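Side-chain contact in polyprenyl synthetase (Zymomonas mobilis subsp. mobilis, PDB 4KKM), which probably catalyses chain elongation of isoprenyl diphosphates as a trans-prenyltransferase of the FPP/GGPP synthase family: residues B[142-145]-B[146-150]. Sequence-based numbering, arbitrary orientation.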
loop_
_atom_site.group_PDB
_atom_site.type_symbol
_atom_site.label_atom_id
_atom_site.label_comp_id
_atom_site.label_asym_id
_atom_site.label_seq_id
_atom_site.Cartn_x
_atom_site.Cartn_y
_atom_site.Cartn_z
ATOM N N GLN B 142 3.484 -0.068 -3.684
ATOM C CA GLN B 142 3.160 0.138 -2.273
ATOM C C GLN B 142 2.999 -1.208 -1.559
ATOM O O GLN B 142 3.541 -1.417 -0.472
ATOM C CB GLN B 142 1.915 1.019 -2.059
ATOM C CG GLN B 142 1.497 1.029 -0.576
ATOM C CD GLN B 142 0.602 2.196 -0.171
ATOM O OE1 GLN B 142 0.659 2.653 0.974
ATOM N NE2 GLN B 142 -0.222 2.685 -1.100
ATOM N N ALA B 143 2.259 -2.124 -2.179
ATOM C CA ALA B 143 2.101 -3.460 -1.612
ATOM C C ALA B 143 3.460 -4.138 -1.440
ATOM O O ALA B 143 3.710 -4.798 -0.432
ATOM C CB ALA B 143 1.191 -4.316 -2.495
ATOM N N LEU B 144 4.337 -3.956 -2.424
ATOM C CA LEU B 144 5.648 -4.613 -2.410
ATOM C C LEU B 144 6.486 -4.190 -1.201
ATOM O O LEU B 144 7.221 -5.006 -0.632
ATOM C CB LEU B 144 6.413 -4.331 -3.709
ATOM C CG LEU B 144 7.735 -5.085 -3.859
ATOM C CD1 LEU B 144 7.492 -6.593 -3.821
ATOM C CD2 LEU B 144 8.438 -4.680 -5.149
ATOM N N ALA B 145 6.371 -2.923 -0.804
ATOM C CA ALA B 145 7.120 -2.422 0.347
ATOM C C ALA B 145 6.853 -3.272 1.585
ATOM O O ALA B 145 7.770 -3.605 2.344
ATOM C CB ALA B 145 6.754 -0.966 0.635
ATOM N N PHE B 146 5.586 -3.626 1.781
ATOM C CA PHE B 146 5.186 -4.361 2.980
ATOM C C PHE B 146 5.535 -5.837 2.874
ATOM O O PHE B 146 5.892 -6.469 3.877
ATOM C CB PHE B 146 3.702 -4.134 3.288
ATOM C CG PHE B 146 3.392 -2.714 3.642
ATOM C CD1 PHE B 146 3.669 -2.228 4.916
ATOM C CD2 PHE B 146 2.874 -1.846 2.695
ATOM C CE1 PHE B 146 3.415 -0.903 5.239
ATOM C CE2 PHE B 146 2.620 -0.522 3.013
ATOM C CZ PHE B 146 2.886 -0.050 4.289
ATOM N N GLU B 147 5.456 -6.382 1.661
ATOM C CA GLU B 147 5.927 -7.744 1.428
ATOM C C GLU B 147 7.401 -7.868 1.796
ATOM O O GLU B 147 7.800 -8.821 2.466
ATOM C CB GLU B 147 5.716 -8.187 -0.029
ATOM C CG GLU B 147 6.021 -9.674 -0.225
ATOM C CD GLU B 147 5.889 -10.138 -1.663
ATOM O OE1 GLU B 147 5.314 -9.395 -2.487
ATOM O OE2 GLU B 147 6.362 -11.254 -1.970
ATOM N N ILE B 148 8.203 -6.898 1.366
ATOM C CA ILE B 148 9.644 -6.921 1.632
ATOM C C ILE B 148 9.932 -6.894 3.132
ATOM O O ILE B 148 10.733 -7.687 3.637
ATOM C CB ILE B 148 10.366 -5.730 0.953
ATOM C CG1 ILE B 148 10.320 -5.857 -0.574
ATOM C CG2 ILE B 148 11.820 -5.623 1.430
ATOM C CD1 ILE B 148 10.641 -4.550 -1.291
ATOM N N LEU B 149 9.269 -5.991 3.849
ATOM C CA LEU B 149 9.505 -5.847 5.287
ATOM C C LEU B 149 9.075 -7.066 6.095
ATOM O O LEU B 149 9.576 -7.299 7.197
ATOM C CB LEU B 149 8.795 -4.611 5.839
ATOM C CG LEU B 149 9.388 -3.248 5.480
ATOM C CD1 LEU B 149 8.600 -2.143 6.169
ATOM C CD2 LEU B 149 10.862 -3.194 5.884
ATOM N N SER B 150 8.141 -7.838 5.552
ATOM C CA SER B 150 7.587 -8.975 6.280
ATOM C C SER B 150 8.529 -10.182 6.305
ATOM O O SER B 150 8.432 -11.029 7.192
ATOM C CB SER B 150 6.237 -9.386 5.685
ATOM O OG SER B 150 6.422 -10.094 4.471
#
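Glu147 N, Ile148 N and Leu149 N hydrogen-bond to the carbonyls of Ala143, Leu144 and Ala145, the i to i+4 ladder of an alpha-helix, here helix 131-150 of the all-helical isoprenoid synthase fold. The Ile148 N to Leu144 O bond is 2.9 Å long and near straight, with an N-H...O angle of 162°. On one flank Gln142 and Phe146, one turn apart, run side by side in the same direction. Gln142 CG lies 4.1 Å from Phe146 CE2, and the amide and ring planes differ by 26°. With CG anti to its carbonyl carbon (chi1 -65°), Phe146 swings its ring back along the helix, bringing CD2 to 3.3 Å from Gln142 O. This flank faces the second subunit: the Phe146 rings of the two chains stack, and Gln142 NE2 hydrogen-bonds to Asp139 O of that subunit. A serine in place of Phe146 would probably leave the partner ring without its stacking mate and open a gap beside the Gln142 chain. Elsewhere on the helix, Leu144 CG meets Ile148 CD1 at 3.9 Å, while Ala145 packs on Cys99 and Ile100 of helix 87-109 and on Leu168 of helix 158-172. Ser150 OG donates to Glu147 O at 2.7 Å, tilted from the carbonyl plane and on the same face as Ser150 N, the second donor to that oxygen.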